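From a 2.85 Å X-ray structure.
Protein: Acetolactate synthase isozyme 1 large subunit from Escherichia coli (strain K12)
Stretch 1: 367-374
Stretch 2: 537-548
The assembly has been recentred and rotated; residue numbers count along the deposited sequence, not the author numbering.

Stretch 1, residues 367-374: PLSHYGLI
Stretch 2 537-548: HVRIDAEEKVYP

This is a mixed side-chain contact, burying 427 Å² in all, in which the first turn of a helix and the loop before it pack against the end of a strand and the extended chain beyond it, with apolar packing and one weak hydrogen bond.

In the first stretch, Leu 368 (phi/psi -131/24) and Ser 369 (-61/168) lead into a helix that starts at His 370 and runs on past Ile 374 with phi near -60° and psi near -45°. Ser 369, rotamer t, is the N-cap: its short hydroxyl reaches forward to Gly 372 N, and OG accepts a weak bond from it at 3.4 Å. Leu 373 N to Ser 369 O, 2.8 Å, closes the first turn.

In the second stretch, strand residues 537-539 give way to extended Ile 540 (-140/139), then a type I turn from Asp 541 to Glu 544, closed by Glu 544 N to Asp 541 O at 3.2 Å. The chain then extends again to a cis peptide before Pro 548.

The register pairs Leu 368 with Val 538 (CA to CA 7.2 Å) and His 370 with Ile 540 (CA to CA 7.1 Å). Val 538 (t) points toward the first stretch: its CG2 packs closely, 3.4 Å from CD2 of Leu 373 (t, p), and its CG1 more loosely, 4.5 Å from CB of Leu 368 (p, chi2 101°). Arg 539 starts sideways, but its long chain (p, m, m) brings NH1 within 3.5 Å of Leu 368 CD1, which meets the guanidinium edge.

His 370 (p, chi2 93°) suits a mixed setting. Its CB rests 3.6 Å from CD1 of Ile 540 (m, t), while NE2 donates a weak bond to OE1 of Glu 544 (m, chi2 -94°; 3.3 Å, 136°), OE1 lying at the ring edge, near its plane. Farther along, Tyr 371 (m) brings OH within 3.9 Å of Tyr 547 O.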

# COMPACT_ATOMS: atom_id res chain seq x y z
N PRO B 367 2.05 16.80 26.87
CA PRO B 367 0.85 17.07 27.68
C PRO B 367 -0.34 16.17 27.29
O PRO B 367 -0.23 14.94 27.25
CB PRO B 367 0.54 18.55 27.37
CG PRO B 367 1.84 19.13 26.83
CD PRO B 367 2.86 18.01 26.66
N LEU B 368 -1.49 16.81 27.05
CA LEU B 368 -2.65 16.19 26.42
C LEU B 368 -3.18 17.06 25.28
O LEU B 368 -4.37 17.02 24.96
CB LEU B 368 -3.75 15.86 27.43
CG LEU B 368 -4.59 16.92 28.15
CD1 LEU B 368 -5.97 17.05 27.49
CD2 LEU B 368 -4.74 16.59 29.63
N SER B 369 -2.32 17.90 24.71
CA SER B 369 -2.45 18.44 23.36
C SER B 369 -2.45 17.30 22.36
O SER B 369 -2.18 16.15 22.73
CB SER B 369 -1.29 19.40 23.07
OG SER B 369 -1.17 19.68 21.68
N HIS B 370 -2.80 17.55 21.09
CA HIS B 370 -2.66 16.46 20.13
C HIS B 370 -1.18 16.19 19.86
O HIS B 370 -0.70 15.05 20.00
CB HIS B 370 -3.49 16.70 18.84
CG HIS B 370 -3.43 18.09 18.28
ND1 HIS B 370 -2.53 18.47 17.31
CD2 HIS B 370 -4.22 19.17 18.50
CE1 HIS B 370 -2.74 19.73 16.98
NE2 HIS B 370 -3.76 20.18 17.69
N TYR B 371 -0.42 17.24 19.54
CA TYR B 371 1.02 17.08 19.39
C TYR B 371 1.64 16.65 20.72
O TYR B 371 2.49 15.75 20.77
CB TYR B 371 1.65 18.38 18.89
CG TYR B 371 1.29 18.75 17.46
CD1 TYR B 371 1.50 17.87 16.41
CD2 TYR B 371 0.75 20.00 17.17
CE1 TYR B 371 1.17 18.22 15.09
CE2 TYR B 371 0.41 20.36 15.87
CZ TYR B 371 0.63 19.47 14.83
OH TYR B 371 0.29 19.82 13.55
N GLY B 372 1.22 17.27 21.82
CA GLY B 372 1.75 16.89 23.12
C GLY B 372 1.48 15.43 23.47
O GLY B 372 2.30 14.78 24.11
N LEU B 373 0.32 14.91 23.06
CA LEU B 373 0.01 13.51 23.30
C LEU B 373 0.95 12.61 22.51
O LEU B 373 1.47 11.61 23.03
CB LEU B 373 -1.43 13.20 22.93
CG LEU B 373 -1.89 11.74 23.12
CD1 LEU B 373 -1.40 11.14 24.44
CD2 LEU B 373 -3.39 11.63 23.00
N ILE B 374 1.14 12.93 21.23
CA ILE B 374 2.08 12.14 20.43
C ILE B 374 3.46 12.14 21.08
O ILE B 374 4.10 11.08 21.23
CB ILE B 374 2.09 12.68 18.98
CG1 ILE B 374 0.75 12.37 18.32
CG2 ILE B 374 3.23 12.07 18.18
CD1 ILE B 374 0.30 13.41 17.31
N HIS B 537 -7.69 6.90 26.15
CA HIS B 537 -8.65 7.83 25.58
C HIS B 537 -8.31 9.26 25.97
O HIS B 537 -7.99 9.52 27.14
CB HIS B 537 -10.06 7.44 26.01
CG HIS B 537 -11.08 8.52 25.82
ND1 HIS B 537 -11.14 9.64 26.62
CD2 HIS B 537 -12.08 8.65 24.91
CE1 HIS B 537 -12.13 10.41 26.22
NE2 HIS B 537 -12.71 9.83 25.18
N VAL B 538 -8.39 10.19 25.00
CA VAL B 538 -8.08 11.60 25.21
C VAL B 538 -9.09 12.48 24.49
O VAL B 538 -9.23 12.39 23.27
CB VAL B 538 -6.67 11.95 24.70
CG1 VAL B 538 -6.45 13.46 24.74
CG2 VAL B 538 -5.64 11.24 25.51
N ARG B 539 -9.73 13.39 25.23
CA ARG B 539 -10.60 14.36 24.58
C ARG B 539 -9.77 15.44 23.89
O ARG B 539 -8.73 15.86 24.40
CB ARG B 539 -11.56 14.98 25.59
CG ARG B 539 -11.06 16.24 26.33
CD ARG B 539 -9.90 15.99 27.33
NE ARG B 539 -10.27 15.10 28.43
CZ ARG B 539 -9.40 14.50 29.23
NH1 ARG B 539 -8.10 14.70 29.07
NH2 ARG B 539 -9.82 13.70 30.20
N ILE B 540 -10.21 15.86 22.71
CA ILE B 540 -9.55 16.89 21.92
C ILE B 540 -10.63 17.78 21.32
O ILE B 540 -11.66 17.28 20.86
CB ILE B 540 -8.64 16.27 20.83
CG1 ILE B 540 -7.38 15.66 21.46
CG2 ILE B 540 -8.28 17.28 19.74
CD1 ILE B 540 -6.35 15.25 20.44
N ASP B 541 -10.39 19.10 21.31
CA ASP B 541 -11.39 20.03 20.79
C ASP B 541 -11.62 19.76 19.31
O ASP B 541 -10.67 19.55 18.55
CB ASP B 541 -10.95 21.48 21.00
N ALA B 542 -12.89 19.71 18.89
CA ALA B 542 -13.16 19.36 17.50
C ALA B 542 -12.72 20.45 16.53
O ALA B 542 -12.54 20.17 15.34
CB ALA B 542 -14.65 19.05 17.30
N GLU B 543 -12.51 21.68 17.01
CA GLU B 543 -12.10 22.81 16.19
C GLU B 543 -10.61 22.78 15.85
O GLU B 543 -10.17 23.60 15.03
CB GLU B 543 -12.43 24.13 16.89
N GLU B 544 -9.85 21.86 16.42
CA GLU B 544 -8.41 21.83 16.17
C GLU B 544 -8.14 21.35 14.76
O GLU B 544 -8.95 20.66 14.14
CB GLU B 544 -7.71 20.91 17.17
CG GLU B 544 -8.06 21.14 18.63
CD GLU B 544 -7.10 22.08 19.35
OE1 GLU B 544 -6.02 22.39 18.79
OE2 GLU B 544 -7.43 22.51 20.48
N LYS B 545 -6.99 21.76 14.23
CA LYS B 545 -6.72 21.64 12.80
C LYS B 545 -5.40 20.93 12.57
O LYS B 545 -4.55 20.84 13.45
CB LYS B 545 -6.70 23.02 12.12
CG LYS B 545 -8.03 23.76 12.19
CD LYS B 545 -9.03 23.13 11.24
CE LYS B 545 -10.41 23.74 11.38
NZ LYS B 545 -11.24 22.99 12.39
N VAL B 546 -5.25 20.39 11.36
CA VAL B 546 -3.98 19.88 10.86
C VAL B 546 -3.43 20.94 9.92
O VAL B 546 -4.00 21.18 8.85
CB VAL B 546 -4.12 18.52 10.16
CG1 VAL B 546 -2.76 17.97 9.84
CG2 VAL B 546 -4.84 17.55 11.08
N TYR B 547 -2.37 21.60 10.34
CA TYR B 547 -1.73 22.63 9.53
C TYR B 547 -0.26 22.29 9.32
O TYR B 547 0.38 21.68 10.18
CB TYR B 547 -1.86 24.02 10.18
CG TYR B 547 -3.25 24.64 10.06
CD1 TYR B 547 -3.97 24.57 8.87
CD2 TYR B 547 -3.83 25.30 11.14
CE1 TYR B 547 -5.24 25.14 8.76
CE2 TYR B 547 -5.10 25.89 11.04
CZ TYR B 547 -5.80 25.80 9.85
OH TYR B 547 -7.05 26.38 9.76
N PRO B 548 0.31 22.67 8.17
CA PRO B 548 -0.45 23.32 7.09
C PRO B 548 -1.25 22.34 6.24
O PRO B 548 -1.03 21.13 6.29
CB PRO B 548 0.64 24.02 6.28
CG PRO B 548 1.89 23.24 6.54
CD PRO B 548 1.75 22.60 7.89